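PDB 3I9Y: sensor protein from Vibrio parahaemolyticus, which probably acts as a membrane histidine kinase that responds to trimethylamine N-oxide in a two-component system, represented here by its sensor domain. Local coordinates for residues A[102-107]-A[224-229]. Residues are numbered along the deposited sequence; the frame is centred on the assembly and turned at random.
Sequences EEMRLL and TELGKR
Arg229 is shared between carboxylates of two segments: its NE binds Glu103 across the contact, while NH1 turns back to Glu225, four residues earlier in the chain. The bond from Arg229 NE to Glu103 OE2 is 2.8 Å long and nearly straight (169°). It reaches that oxygen on the anti side, 33° out of the carboxylate plane, yet OE2 lies near the guanidinium plane. Arg229 NH1 meets the anti lone pair of Glu225 OE1 at 2.7 Å and also donates to the backbone O of Glu225 from above the carbonyl plane. Three bonds in or near the guanidinium plane thus hold the group's rotation. The bend of Glu225 at chi2 turns CD off the extended path, and the carboxylate comes to Arg229 NH1.

Leu107 CD1 lies over one guanidinium face and also touches Arg229 CD and Glu225 CB, each at 4.0 Å. The Met104 and Arg229 side chains run past each other in opposite directions, with Met104 CG 3.5 Å from Arg229 CB. Leu226 CD2 rests 3.7 Å from Met104 O, and Leu226 CG meets Leu107 CB at 3.9 Å. The Leu226 side chain also touches Ser108 and Leu111, farther along helix 63-114. With axes 9.9 Å apart and nearly antiparallel (162°), this apolar seam bordered by a salt-bridge network is characteristic of neighbouring helices in the four-helix bundles, two of which stack in the TorS sensor domain.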
ATOM      1  N   GLU A 102      -3.410   9.580  13.853  1.00 13.94           N
ATOM      2  CA  GLU A 102      -2.863  10.512  14.826  1.00 16.33           C
ATOM      3  C   GLU A 102      -3.990  11.546  15.171  1.00 17.78           C
ATOM      4  O   GLU A 102      -4.158  11.796  16.357  1.00 17.75           O
ATOM      5  CB  GLU A 102      -1.636  11.225  14.332  1.00 15.86           C
ATOM      6  CG  GLU A 102      -1.027  12.295  15.246  1.00 17.27           C
ATOM      7  CD  GLU A 102      -0.632  11.721  16.574  1.00 21.66           C
ATOM      8  OE1 GLU A 102      -0.543  10.411  16.801  1.00 23.15           O
ATOM      9  OE2 GLU A 102      -0.448  12.580  17.530  1.00 26.21           O
ATOM     10  N   GLU A 103      -4.815  12.048  14.250  1.00 17.98           N
ATOM     11  CA  GLU A 103      -5.902  12.953  14.706  1.00 18.79           C
ATOM     12  C   GLU A 103      -6.861  12.209  15.650  1.00 18.27           C
ATOM     13  O   GLU A 103      -7.435  12.771  16.609  1.00 16.56           O
ATOM     14  CB  GLU A 103      -6.866  13.381  13.562  1.00 21.37           C
ATOM     15  CG  GLU A 103      -6.017  14.092  12.453  1.00 25.52           C
ATOM     16  CD  GLU A 103      -6.851  14.443  11.169  1.00 28.15           C
ATOM     17  OE1 GLU A 103      -6.234  15.186  10.386  1.00 29.45           O
ATOM     18  OE2 GLU A 103      -8.014  14.022  10.917  1.00 28.42           O
ATOM     19  N   MET A 104      -7.108  10.954  15.304  1.00 19.02           N
ATOM     20  CA  MET A 104      -8.037  10.144  16.121  1.00 18.07           C
ATOM     21  C   MET A 104      -7.426   9.865  17.538  1.00 19.42           C
ATOM     22  O   MET A 104      -8.251   9.756  18.562  1.00 17.69           O
ATOM     23  CB  MET A 104      -8.385   8.812  15.453  1.00 16.65           C
ATOM     24  CG  MET A 104      -9.288   9.189  14.250  1.00 17.97           C
ATOM     25  SD  MET A 104      -9.777   7.525  13.501  1.00 26.51           S
ATOM     26  CE  MET A 104      -8.976   7.826  12.612  1.00 20.32           C
ATOM     27  N   ARG A 105      -6.104   9.617  17.609  1.00 14.95           N
ATOM     28  CA  ARG A 105      -5.469   9.348  18.918  1.00 15.46           C
ATOM     29  C   ARG A 105      -5.612  10.724  19.733  1.00 17.04           C
ATOM     30  O   ARG A 105      -5.941  10.680  20.982  1.00 16.99           O
ATOM     31  CB  ARG A 105      -3.924   9.070  18.821  1.00 13.31           C
ATOM     32  CG  ARG A 105      -3.275   8.754  20.280  1.00 15.54           C
ATOM     33  CD  ARG A 105      -1.688   8.486  19.879  1.00 14.58           C
ATOM     34  NE  ARG A 105      -1.161   9.860  19.583  1.00 15.89           N
ATOM     35  CZ  ARG A 105      -0.972  10.799  20.527  1.00 19.92           C
ATOM     36  NH1 ARG A 105      -1.263  10.506  21.788  1.00 21.93           N
ATOM     37  NH2 ARG A 105      -0.551  12.045  20.317  1.00 16.19           N
ATOM     38  N   LEU A 106      -5.333  11.891  19.148  1.00 13.71           N
ATOM     39  CA  LEU A 106      -5.447  13.095  19.979  1.00 15.62           C
ATOM     40  C   LEU A 106      -6.926  13.333  20.504  1.00 16.94           C
ATOM     41  O   LEU A 106      -7.127  13.859  21.573  1.00 16.47           O
ATOM     42  CB  LEU A 106      -5.116  14.406  19.138  1.00 14.47           C
ATOM     43  CG  LEU A 106      -3.622  14.269  18.767  1.00 16.37           C
ATOM     44  CD1 LEU A 106      -3.258  15.400  17.795  1.00 17.43           C
ATOM     45  CD2 LEU A 106      -2.908  14.704  20.041  1.00 19.02           C
ATOM     46  N   LEU A 107      -7.930  13.167  19.634  1.00 16.55           N
ATOM     47  CA  LEU A 107      -9.322  13.380  20.029  1.00 18.98           C
ATOM     48  C   LEU A 107      -9.624  12.355  21.146  1.00 19.54           C
ATOM     49  O   LEU A 107     -10.313  12.680  22.058  1.00 19.21           O
ATOM     50  CB  LEU A 107     -10.341  13.044  18.836  1.00 19.47           C
ATOM     51  CG  LEU A 107     -10.149  14.132  17.796  1.00 20.29           C
ATOM     52  CD1 LEU A 107     -10.796  13.478  16.608  1.00 18.97           C
ATOM     53  CD2 LEU A 107     -10.797  15.490  18.149  1.00 20.72           C
ATOM     54  N   THR A 224     -18.381  13.578  17.737  1.00 23.56           N
ATOM     55  CA  THR A 224     -18.845  13.697  16.371  1.00 25.50           C
ATOM     56  C   THR A 224     -17.576  13.930  15.399  1.00 25.48           C
ATOM     57  O   THR A 224     -17.573  13.288  14.351  1.00 23.72           O
ATOM     58  CB  THR A 224     -20.135  14.649  16.174  1.00 27.12           C
ATOM     59  OG1 THR A 224     -19.833  15.622  15.181  1.00 32.76           O
ATOM     60  CG2 THR A 224     -20.716  15.192  17.285  1.00 25.46           C
ATOM     61  N   GLU A 225     -16.456  14.542  15.959  1.00 23.98           N
ATOM     62  CA  GLU A 225     -15.203  14.694  15.238  1.00 22.53           C
ATOM     63  C   GLU A 225     -14.614  13.294  14.942  1.00 21.56           C
ATOM     64  O   GLU A 225     -14.096  13.064  13.866  1.00 20.49           O
ATOM     65  CB  GLU A 225     -14.228  15.525  16.043  1.00 24.54           C
ATOM     66  CG  GLU A 225     -14.707  16.976  16.117  1.00 30.06           C
ATOM     67  CD  GLU A 225     -14.923  17.430  14.648  1.00 34.37           C
ATOM     68  OE1 GLU A 225     -14.306  16.912  13.667  1.00 34.00           O
ATOM     69  OE2 GLU A 225     -15.729  18.301  14.430  1.00 38.61           O
ATOM     70  N   LEU A 226     -14.712  12.372  15.912  1.00 21.94           N
ATOM     71  CA  LEU A 226     -14.159  11.005  15.802  1.00 21.70           C
ATOM     72  C   LEU A 226     -14.992  10.278  14.792  1.00 23.10           C
ATOM     73  O   LEU A 226     -14.453   9.475  13.983  1.00 22.01           O
ATOM     74  CB  LEU A 226     -14.147  10.196  17.083  1.00 22.49           C
ATOM     75  CG  LEU A 226     -13.028  10.339  18.041  1.00 25.20           C
ATOM     76  CD1 LEU A 226     -13.544   9.433  19.352  1.00 27.13           C
ATOM     77  CD2 LEU A 226     -11.809   9.647  17.551  1.00 24.45           C
ATOM     78  N   GLY A 227     -16.310  10.530  14.808  1.00 22.18           N
ATOM     79  CA  GLY A 227     -17.100   9.829  13.881  1.00 21.83           C
ATOM     80  C   GLY A 227     -16.816  10.249  12.405  1.00 24.03           C
ATOM     81  O   GLY A 227     -16.858   9.403  11.526  1.00 23.86           O
ATOM     82  N   LYS A 228     -16.342  11.487  12.196  1.00 24.98           N
ATOM     83  CA  LYS A 228     -16.103  11.926  10.832  1.00 25.47           C
ATOM     84  C   LYS A 228     -14.869  11.164  10.362  1.00 25.03           C
ATOM     85  O   LYS A 228     -14.710  10.945   9.091  1.00 24.08           O
ATOM     86  CB  LYS A 228     -15.797  13.424  10.762  1.00 25.57           C
ATOM     87  CG  LYS A 228     -17.025  14.351  10.917  1.00 29.56           C
ATOM     88  CD  LYS A 228     -16.385  15.857  10.855  1.00 32.95           C
ATOM     89  CE  LYS A 228     -17.443  16.831  11.298  1.00 38.01           C
ATOM     90  NZ  LYS A 228     -18.944  16.035  11.517  1.00 43.47           N
ATOM     91  N   ARG A 229     -14.036  10.717  11.299  1.00 21.67           N
ATOM     92  CA  ARG A 229     -12.705  10.081  10.815  1.00 20.75           C
ATOM     93  C   ARG A 229     -12.817   8.613  10.529  1.00 19.44           C
ATOM     94  O   ARG A 229     -11.880   7.936  10.249  1.00 16.49           O
ATOM     95  CB  ARG A 229     -11.526  10.453  11.820  1.00 20.28           C
ATOM     96  CG  ARG A 229     -11.421  11.955  11.613  1.00 22.63           C
ATOM     97  CD  ARG A 229     -10.933  12.652  12.670  1.00 22.34           C
ATOM     98  NE  ARG A 229     -10.423  13.964  12.325  1.00 19.64           N
ATOM     99  CZ  ARG A 229     -11.082  15.124  12.496  1.00 20.13           C
ATOM    100  NH1 ARG A 229     -12.361  15.188  12.983  1.00 18.03           N
ATOM    101  NH2 ARG A 229     -10.365  16.240  12.235  1.00 20.48           N
TER